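Local structure of transcriptional regulator URE2 (Saccharomyces cerevisiae, 1K0D) at residues D202-L207 with K242-M247; Y162-E166 with F237-W243; I133-L137 with V225-I229. The protein represses nitrogen-utilisation genes by holding phosphorylated GATA-type transcriptional activators in the cytoplasm, and has glutathione peroxidase activity. The contacts are given in a common frame with arbitrary orientation. Numbering follows the deposited sequence.

Contact 1: residues D202-L207 with K242-M247; sequences DYPVWL and KWTKHM
Segment D202-L207 has extended backbone angles from Y203 to W206 and crosses one flank of helix 238-248, which carries K242-M247; the closest CA pair is V205 with W243, at 6.7 Å. At the start, D202 OD1 lies 4.3 Å from K242 CD, a loose approach; K242 NZ itself forms a salt bridge with E239. D202 O comes within 3.6 Å of H246 NE2, at the imidazole edge. P204 then covers a face of that ring in a CH-pi contact, with P204 CB 3.8 Å from the H246 ring centroid and 14° off its normal. V205 O lies 3.4 Å from W243 CD1. W206, in an m rotamer (chi1 -51°, chi2 107°), sets CE3 3.8 Å from W243 CD1; the two indoles meet rim to rim with planes at 54°. W206 CZ3 packs 3.6 Å from M247 CG, and M247 SD makes a Met-aromatic contact at the edge of the W206 six-membered ring, 5.4 Å from its centroid. L207, with helical backbone angles, closes the row, its CD1 3.7 Å from W243 CZ2. D216 on helix 214-217 accepts hydrogen bonds from both L207 N and W243 NE1, fastening this loop to helix 238-248 within the all-helical C-terminal domain of the GST fold.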
loop_
_atom_site.group_PDB
_atom_site.type_symbol
_atom_site.label_atom_id
_atom_site.label_comp_id
_atom_site.label_asym_id
_atom_site.label_seq_id
_atom_site.Cartn_x
_atom_site.Cartn_y
_atom_site.Cartn_z
ATOM N N ASP B 202 -30.222 5.322 9.066
ATOM C CA ASP B 202 -29.448 6.328 8.346
ATOM C C ASP B 202 -28.286 6.856 9.180
ATOM O O ASP B 202 -27.535 7.726 8.737
ATOM C CB ASP B 202 -30.341 7.499 7.930
ATOM C CG ASP B 202 -29.570 8.583 7.192
ATOM O OD1 ASP B 202 -29.034 8.291 6.099
ATOM O OD2 ASP B 202 -29.492 9.721 7.707
ATOM N N TYR B 203 -28.147 6.338 10.394
ATOM C CA TYR B 203 -27.058 6.748 11.272
ATOM C C TYR B 203 -25.733 6.446 10.557
ATOM O O TYR B 203 -25.585 5.396 9.930
ATOM C CB TYR B 203 -27.141 5.971 12.585
ATOM C CG TYR B 203 -25.979 6.204 13.521
ATOM C CD1 TYR B 203 -25.845 7.403 14.223
ATOM C CD2 TYR B 203 -25.002 5.223 13.697
ATOM C CE1 TYR B 203 -24.763 7.616 15.082
ATOM C CE2 TYR B 203 -23.919 5.426 14.549
ATOM C CZ TYR B 203 -23.806 6.621 15.238
ATOM O OH TYR B 203 -22.736 6.806 16.083
ATOM N N PRO B 204 -24.758 7.366 10.633
ATOM C CA PRO B 204 -23.464 7.152 9.977
ATOM C C PRO B 204 -22.692 5.948 10.511
ATOM O O PRO B 204 -22.551 5.767 11.718
ATOM C CB PRO B 204 -22.733 8.472 10.221
ATOM C CG PRO B 204 -23.296 8.921 11.525
ATOM C CD PRO B 204 -24.769 8.647 11.358
ATOM N N VAL B 205 -22.200 5.125 9.594
ATOM C CA VAL B 205 -21.446 3.931 9.948
ATOM C C VAL B 205 -20.032 4.003 9.358
ATOM O O VAL B 205 -19.850 4.420 8.217
ATOM C CB VAL B 205 -22.189 2.675 9.448
ATOM C CG1 VAL B 205 -21.279 1.483 9.458
ATOM C CG2 VAL B 205 -23.388 2.408 10.347
ATOM N N TRP B 206 -19.038 3.603 10.149
ATOM C CA TRP B 206 -17.641 3.652 9.720
ATOM C C TRP B 206 -16.940 2.305 9.797
ATOM O O TRP B 206 -17.355 1.420 10.541
ATOM C CB TRP B 206 -16.874 4.674 10.564
ATOM C CG TRP B 206 -17.554 5.999 10.630
ATOM C CD1 TRP B 206 -18.211 6.534 11.705
ATOM C CD2 TRP B 206 -17.697 6.945 9.563
ATOM N NE1 TRP B 206 -18.752 7.752 11.372
ATOM C CE2 TRP B 206 -18.453 8.030 10.064
ATOM C CE3 TRP B 206 -17.260 6.980 8.229
ATOM C CZ2 TRP B 206 -18.782 9.139 9.279
ATOM C CZ3 TRP B 206 -17.587 8.082 7.448
ATOM C CH2 TRP B 206 -18.341 9.148 7.977
ATOM N N LEU B 207 -15.863 2.167 9.030
ATOM C CA LEU B 207 -15.092 0.929 8.969
ATOM C C LEU B 207 -14.389 0.521 10.259
ATOM O O LEU B 207 -14.347 -0.664 10.589
ATOM C CB LEU B 207 -14.059 1.014 7.842
ATOM C CG LEU B 207 -14.602 1.071 6.411
ATOM C CD1 LEU B 207 -13.471 1.365 5.440
ATOM C CD2 LEU B 207 -15.269 -0.249 6.070
ATOM N N LYS B 242 -24.236 5.774 1.158
ATOM C CA LYS B 242 -24.481 6.641 2.320
ATOM C C LYS B 242 -23.149 7.109 2.906
ATOM O O LYS B 242 -22.938 8.290 3.179
ATOM C CB LYS B 242 -25.244 5.897 3.416
ATOM C CG LYS B 242 -26.591 5.325 3.029
ATOM C CD LYS B 242 -27.269 4.771 4.279
ATOM C CE LYS B 242 -28.346 3.759 3.953
ATOM N NZ LYS B 242 -27.744 2.498 3.441
ATOM N N TRP B 243 -22.274 6.134 3.111
ATOM C CA TRP B 243 -20.936 6.308 3.653
ATOM C C TRP B 243 -20.168 7.403 2.901
ATOM O O TRP B 243 -19.655 8.345 3.506
ATOM C CB TRP B 243 -20.248 4.949 3.538
ATOM C CG TRP B 243 -18.826 4.841 3.930
ATOM C CD1 TRP B 243 -18.304 4.961 5.185
ATOM C CD2 TRP B 243 -17.756 4.413 3.087
ATOM N NE1 TRP B 243 -16.973 4.611 5.179
ATOM C CE2 TRP B 243 -16.611 4.270 3.903
ATOM C CE3 TRP B 243 -17.654 4.126 1.721
ATOM C CZ2 TRP B 243 -15.377 3.849 3.393
ATOM C CZ3 TRP B 243 -16.426 3.707 1.215
ATOM C CH2 TRP B 243 -15.306 3.571 2.051
ATOM N N THR B 244 -20.099 7.284 1.581
ATOM C CA THR B 244 -19.401 8.270 0.766
ATOM C C THR B 244 -20.076 9.637 0.850
ATOM O O THR B 244 -19.400 10.664 0.908
ATOM C CB THR B 244 -19.358 7.849 -0.718
ATOM O OG1 THR B 244 -18.962 6.478 -0.813
ATOM C CG2 THR B 244 -18.353 8.707 -1.487
ATOM N N LYS B 245 -21.408 9.658 0.854
ATOM C CA LYS B 245 -22.122 10.933 0.938
ATOM C C LYS B 245 -21.911 11.639 2.268
ATOM O O LYS B 245 -21.841 12.866 2.319
ATOM C CB LYS B 245 -23.619 10.747 0.674
ATOM C CG LYS B 245 -23.960 10.717 -0.811
ATOM C CD LYS B 245 -23.414 11.958 -1.508
ATOM C CE LYS B 245 -23.806 12.013 -2.979
ATOM N NZ LYS B 245 -25.266 12.256 -3.170
ATOM N N HIS B 246 -21.815 10.876 3.349
ATOM C CA HIS B 246 -21.582 11.488 4.646
ATOM C C HIS B 246 -20.246 12.219 4.588
ATOM O O HIS B 246 -20.126 13.347 5.053
ATOM C CB HIS B 246 -21.525 10.429 5.749
ATOM C CG HIS B 246 -22.856 10.098 6.350
ATOM N ND1 HIS B 246 -23.625 11.030 7.015
ATOM C CD2 HIS B 246 -23.532 8.927 6.431
ATOM C CE1 HIS B 246 -24.714 10.446 7.482
ATOM N NE2 HIS B 246 -24.683 9.170 7.142
ATOM N N MET B 247 -19.246 11.579 3.990
ATOM C CA MET B 247 -17.917 12.176 3.897
ATOM C C MET B 247 -17.864 13.374 2.945
ATOM O O MET B 247 -17.208 14.374 3.236
ATOM C CB MET B 247 -16.889 11.110 3.479
ATOM C CG MET B 247 -16.764 9.942 4.476
ATOM S SD MET B 247 -15.311 8.886 4.199
ATOM C CE MET B 247 -15.992 7.678 3.037
#

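Contact 2: residues Y162-E166 with F237-W243; sequences YGVVE and FPEVYKW
The E166 carboxylate accepts two backbone hydrogen bonds at the N-terminus of helix 238-248: E239 N to E166 OE1 and V240 N to E166 OE2, both 2.8 Å, with N-H...O angles of 154° and 153°. F237 occupies the N-cap position, and its phenyl side chain cannot accept these amides, so a glutamate from another helix does so instead. E166 reaches them with chi1 t and chi2 near 73°, which turns both oxygens toward the first turn. E239 directs its own carboxylate away, to K242 (K242 NZ to E239 OE2 2.9 Å, a salt bridge) and to R173. The two helical segments, 162-166 and 238-243, cross at 74° with their axes 9.0 Å apart at closest approach, and E166 and V240 have the nearest CA atoms, at 5.6 Å. This is a helix-helix junction of the GST C-terminal domain, where the helix 238-248 is set by its N-terminus against the long helix 148-176. Beneath the carboxylate the packing is apolar. F237 (chi1 m) turns its ring so that Y162 CB lies over one face, 3.7 Å from the centroid, while G163 N is 3.7 Å from F237 CE2. V240 fits between Y162 and V165: its CG1 is 4.1 Å from Y162 CE2 and its CG2 3.8 Å from V165 CG1. V165 CG1 also sits over a face of the W243 six-membered ring, 4.3 Å from its centroid. Y162 OH, beyond this layer, hydrogen-bonds with N223 and H129.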
loop_
_atom_site.group_PDB
_atom_site.type_symbol
_atom_site.label_atom_id
_atom_site.label_comp_id
_atom_site.label_asym_id
_atom_site.label_seq_id
_atom_site.Cartn_x
_atom_site.Cartn_y
_atom_site.Cartn_z
ATOM N N TYR B 162 -15.695 -3.673 -3.971
ATOM C CA TYR B 162 -16.723 -2.790 -3.440
ATOM C C TYR B 162 -17.724 -3.604 -2.635
ATOM O O TYR B 162 -18.323 -3.105 -1.690
ATOM C CB TYR B 162 -17.425 -2.008 -4.556
ATOM C CG TYR B 162 -16.793 -0.646 -4.775
ATOM C CD1 TYR B 162 -15.840 -0.446 -5.769
ATOM C CD2 TYR B 162 -17.094 0.420 -3.934
ATOM C CE1 TYR B 162 -15.199 0.779 -5.920
ATOM C CE2 TYR B 162 -16.459 1.652 -4.074
ATOM C CZ TYR B 162 -15.511 1.824 -5.069
ATOM O OH TYR B 162 -14.877 3.040 -5.210
ATOM N N GLY B 163 -17.884 -4.872 -2.999
ATOM C CA GLY B 163 -18.789 -5.735 -2.264
ATOM C C GLY B 163 -18.229 -5.998 -0.875
ATOM O O GLY B 163 -18.981 -6.137 0.089
ATOM N N VAL B 164 -16.901 -6.073 -0.768
ATOM C CA VAL B 164 -16.250 -6.298 0.524
ATOM C C VAL B 164 -16.523 -5.095 1.430
ATOM O O VAL B 164 -16.812 -5.247 2.619
ATOM C CB VAL B 164 -14.718 -6.474 0.367
ATOM C CG1 VAL B 164 -14.059 -6.614 1.729
ATOM C CG2 VAL B 164 -14.424 -7.701 -0.484
ATOM N N VAL B 165 -16.437 -3.897 0.864
ATOM C CA VAL B 165 -16.696 -2.682 1.632
ATOM C C VAL B 165 -18.179 -2.598 2.020
ATOM O O VAL B 165 -18.524 -2.252 3.154
ATOM C CB VAL B 165 -16.316 -1.419 0.823
ATOM C CG1 VAL B 165 -16.676 -0.172 1.606
ATOM C CG2 VAL B 165 -14.820 -1.433 0.506
ATOM N N GLU B 166 -19.051 -2.918 1.069
ATOM C CA GLU B 166 -20.492 -2.891 1.301
ATOM C C GLU B 166 -20.846 -3.821 2.462
ATOM O O GLU B 166 -21.533 -3.423 3.401
ATOM C CB GLU B 166 -21.234 -3.341 0.038
ATOM C CG GLU B 166 -22.748 -3.334 0.169
ATOM C CD GLU B 166 -23.332 -1.930 0.181
ATOM O OE1 GLU B 166 -24.558 -1.796 0.393
ATOM O OE2 GLU B 166 -22.571 -0.959 -0.028
ATOM N N PHE B 237 -24.303 -0.401 -4.637
ATOM C CA PHE B 237 -23.790 -0.529 -3.272
ATOM C C PHE B 237 -24.343 0.535 -2.323
ATOM O O PHE B 237 -23.640 1.468 -1.936
ATOM C CB PHE B 237 -22.254 -0.477 -3.292
ATOM C CG PHE B 237 -21.626 -1.476 -4.230
ATOM C CD1 PHE B 237 -21.249 -1.104 -5.515
ATOM C CD2 PHE B 237 -21.451 -2.798 -3.840
ATOM C CE1 PHE B 237 -20.708 -2.037 -6.401
ATOM C CE2 PHE B 237 -20.911 -3.739 -4.718
ATOM C CZ PHE B 237 -20.538 -3.357 -6.003
ATOM N N PRO B 238 -25.616 0.390 -1.920
ATOM C CA PRO B 238 -26.329 1.303 -1.018
ATOM C C PRO B 238 -25.522 1.811 0.180
ATOM O O PRO B 238 -25.401 3.018 0.385
ATOM C CB PRO B 238 -27.542 0.475 -0.592
ATOM C CG PRO B 238 -27.832 -0.313 -1.812
ATOM C CD PRO B 238 -26.451 -0.789 -2.216
ATOM N N GLU B 239 -24.989 0.892 0.979
ATOM C CA GLU B 239 -24.203 1.276 2.152
ATOM C C GLU B 239 -22.997 2.150 1.781
ATOM O O GLU B 239 -22.719 3.153 2.443
ATOM C CB GLU B 239 -23.725 0.031 2.904
ATOM C CG GLU B 239 -24.807 -0.697 3.689
ATOM C CD GLU B 239 -25.361 0.136 4.838
ATOM O OE1 GLU B 239 -24.557 0.663 5.638
ATOM O OE2 GLU B 239 -26.599 0.260 4.946
ATOM N N VAL B 240 -22.277 1.770 0.732
ATOM C CA VAL B 240 -21.117 2.547 0.300
ATOM C C VAL B 240 -21.595 3.928 -0.111
ATOM O O VAL B 240 -20.889 4.921 0.062
ATOM C CB VAL B 240 -20.394 1.886 -0.903
ATOM C CG1 VAL B 240 -19.331 2.821 -1.454
ATOM C CG2 VAL B 240 -19.753 0.580 -0.464
ATOM N N TYR B 241 -22.813 3.991 -0.638
ATOM C CA TYR B 241 -23.373 5.260 -1.071
ATOM C C TYR B 241 -23.583 6.228 0.088
ATOM O O TYR B 241 -23.161 7.382 0.009
ATOM C CB TYR B 241 -24.699 5.043 -1.801
ATOM C CG TYR B 241 -25.264 6.327 -2.359
ATOM C CD1 TYR B 241 -24.650 6.966 -3.430
ATOM C CD2 TYR B 241 -26.375 6.936 -1.774
ATOM C CE1 TYR B 241 -25.119 8.182 -3.906
ATOM C CE2 TYR B 241 -26.854 8.157 -2.243
ATOM C CZ TYR B 241 -26.219 8.772 -3.307
ATOM O OH TYR B 241 -26.668 9.987 -3.768
ATOM N N LYS B 242 -24.236 5.774 1.158
ATOM C CA LYS B 242 -24.481 6.641 2.320
ATOM C C LYS B 242 -23.149 7.109 2.906
ATOM O O LYS B 242 -22.938 8.290 3.179
ATOM C CB LYS B 242 -25.244 5.897 3.416
ATOM C CG LYS B 242 -26.591 5.325 3.029
ATOM C CD LYS B 242 -27.269 4.771 4.279
ATOM C CE LYS B 242 -28.346 3.759 3.953
ATOM N NZ LYS B 242 -27.744 2.498 3.441
ATOM N N TRP B 243 -22.274 6.134 3.111
ATOM C CA TRP B 243 -20.936 6.308 3.653
ATOM C C TRP B 243 -20.168 7.403 2.901
ATOM O O TRP B 243 -19.655 8.345 3.506
ATOM C CB TRP B 243 -20.248 4.949 3.538
ATOM C CG TRP B 243 -18.826 4.841 3.930
ATOM C CD1 TRP B 243 -18.304 4.961 5.185
ATOM C CD2 TRP B 243 -17.756 4.413 3.087
ATOM N NE1 TRP B 243 -16.973 4.611 5.179
ATOM C CE2 TRP B 243 -16.611 4.270 3.903
ATOM C CE3 TRP B 243 -17.654 4.126 1.721
ATOM C CZ2 TRP B 243 -15.377 3.849 3.393
ATOM C CZ3 TRP B 243 -16.426 3.707 1.215
ATOM C CH2 TRP B 243 -15.306 3.571 2.051
#

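Contact 3: residues I133-L137 with V225-I229; sequences IGQAL and VVDRI
An aliphatic contact, buried in the helical C-terminal domain of the GST fold, joins the long helix 112-142 to the connection between helices 220-223 and 233-236. Residues I133-L137 form a regular helical turn, with L137 N bonded to I133 O at 3.0 Å. Opposite them, V226-R228 make a 3-10 turn, with hydrogen bonds from R228 N to V225 O (3.0 Å) and from I229 N to V226 O (3.1 Å). The nearest CA pairs are I133-V226 (7.1 Å) and L137-I229 (6.5 Å). I133 and L137, one helical turn apart, both contact V225-I229; the CA-CB bond of I133 points toward it and that of L137 sideways. I133, chi1 m and chi2 t, extends CD1 to within 3.5 Å of V226 CG1; I133 CG2 is 4.3 Å from V225 CG1. The small side chain of A136 allows I229, in the p rotamer, to approach with CG2 4.0 Å from A136 CB. The backbone O of R228 is tied to Y141 OH, further along helix 112-142. The side chain of L137 is about 9 Å from a bound glutathione. The m, t rotamer of L137 spreads its methyl groups between three partners: L137 CD1 lies 3.8 Å from V225 CG1, and L137 CD2 lies 3.8 Å from R228 CB and 3.5 Å from I229 CG2.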
loop_
_atom_site.group_PDB
_atom_site.type_symbol
_atom_site.label_atom_id
_atom_site.label_comp_id
_atom_site.label_asym_id
_atom_site.label_seq_id
_atom_site.Cartn_x
_atom_site.Cartn_y
_atom_site.Cartn_z
ATOM N N ILE B 133 -8.985 -0.357 -10.244
ATOM C CA ILE B 133 -9.778 0.648 -10.935
ATOM C C ILE B 133 -8.894 1.185 -12.052
ATOM O O ILE B 133 -9.361 1.454 -13.160
ATOM C CB ILE B 133 -10.179 1.792 -9.994
ATOM C CG1 ILE B 133 -11.190 1.276 -8.960
ATOM C CG2 ILE B 133 -10.763 2.954 -10.799
ATOM C CD1 ILE B 133 -11.532 2.298 -7.881
ATOM N N GLY B 134 -7.605 1.313 -11.751
ATOM C CA GLY B 134 -6.657 1.801 -12.736
ATOM C C GLY B 134 -6.527 0.875 -13.936
ATOM O O GLY B 134 -6.432 1.334 -15.071
ATOM N N GLN B 135 -6.526 -0.432 -13.702
ATOM C CA GLN B 135 -6.396 -1.365 -14.809
ATOM C C GLN B 135 -7.676 -1.396 -15.649
ATOM O O GLN B 135 -7.609 -1.531 -16.870
ATOM C CB GLN B 135 -6.070 -2.776 -14.309
ATOM C CG GLN B 135 -4.807 -2.875 -13.446
ATOM C CD GLN B 135 -3.704 -1.928 -13.888
ATOM O OE1 GLN B 135 -3.341 -1.011 -13.156
ATOM N NE2 GLN B 135 -3.175 -2.137 -15.081
ATOM N N ALA B 136 -8.833 -1.270 -14.999
ATOM C CA ALA B 136 -10.102 -1.288 -15.723
ATOM C C ALA B 136 -10.187 -0.061 -16.613
ATOM O O ALA B 136 -10.575 -0.151 -17.775
ATOM C CB ALA B 136 -11.288 -1.322 -14.752
ATOM N N LEU B 137 -9.823 1.091 -16.066
ATOM C CA LEU B 137 -9.854 2.323 -16.847
ATOM C C LEU B 137 -8.902 2.194 -18.033
ATOM O O LEU B 137 -9.230 2.603 -19.146
ATOM C CB LEU B 137 -9.453 3.522 -15.981
ATOM C CG LEU B 137 -10.474 4.002 -14.941
ATOM C CD1 LEU B 137 -9.817 5.001 -14.000
ATOM C CD2 LEU B 137 -11.672 4.628 -15.643
ATOM N N VAL B 225 -14.861 8.033 -9.268
ATOM C CA VAL B 225 -14.328 7.691 -10.584
ATOM C C VAL B 225 -14.884 6.403 -11.186
ATOM O O VAL B 225 -14.890 6.231 -12.407
ATOM C CB VAL B 225 -12.770 7.583 -10.501
ATOM C CG1 VAL B 225 -12.194 6.927 -11.747
ATOM C CG2 VAL B 225 -12.176 8.966 -10.321
ATOM N N VAL B 226 -15.371 5.507 -10.335
ATOM C CA VAL B 226 -15.865 4.221 -10.801
ATOM C C VAL B 226 -17.048 4.247 -11.771
ATOM O O VAL B 226 -17.331 3.248 -12.443
ATOM C CB VAL B 226 -16.151 3.292 -9.596
ATOM C CG1 VAL B 226 -14.849 3.057 -8.832
ATOM C CG2 VAL B 226 -17.204 3.904 -8.671
ATOM N N ASP B 227 -17.727 5.385 -11.862
ATOM C CA ASP B 227 -18.847 5.528 -12.788
ATOM C C ASP B 227 -18.301 5.364 -14.216
ATOM O O ASP B 227 -18.987 4.854 -15.106
ATOM C CB ASP B 227 -19.460 6.919 -12.645
ATOM C CG ASP B 227 -18.445 8.020 -12.901
ATOM O OD1 ASP B 227 -17.484 8.151 -12.107
ATOM O OD2 ASP B 227 -18.593 8.746 -13.907
ATOM N N ARG B 228 -17.057 5.798 -14.416
ATOM C CA ARG B 228 -16.401 5.717 -15.720
ATOM C C ARG B 228 -16.205 4.288 -16.220
ATOM O O ARG B 228 -15.904 4.080 -17.391
ATOM C CB ARG B 228 -15.041 6.418 -15.681
ATOM C CG ARG B 228 -15.099 7.913 -15.390
ATOM C CD ARG B 228 -13.694 8.443 -15.143
ATOM N NE ARG B 228 -13.687 9.797 -14.593
ATOM C CZ ARG B 228 -12.617 10.372 -14.052
ATOM N NH1 ARG B 228 -11.467 9.710 -13.987
ATOM N NH2 ARG B 228 -12.694 11.607 -13.575
ATOM N N ILE B 229 -16.356 3.304 -15.341
ATOM C CA ILE B 229 -16.202 1.921 -15.766
ATOM C C ILE B 229 -17.530 1.174 -15.659
ATOM O O ILE B 229 -17.564 -0.055 -15.554
ATOM C CB ILE B 229 -15.110 1.188 -14.953
ATOM C CG1 ILE B 229 -15.424 1.241 -13.462
ATOM C CG2 ILE B 229 -13.753 1.814 -15.232
ATOM C CD1 ILE B 229 -14.391 0.526 -12.604
#

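How the contacts relate
All three contacts lie within the C-terminal, GST-like helical domain of the globular part of URE2, and their segments alternate along the chain: 133-137, 162-166, 202-207, 225-229, then helix 238-248. Contacts 1 and 2, with centres 9 Å apart, share K242 and W243, so that helix is held by helix 148-176 and by the loop that follows the unmodelled residues 179-201. Contact 3 is 16 Å from contact 2 and 22 Å from contact 1, centre to centre. It touches contact 2 where Y162 OH packs 3.6 Å from V226 CG1. Contacts 2 and 3 tie the C-terminal part of the chain back onto the successive long helices 148-176 and 112-142, while contact 1 joins two parts of that region to each other.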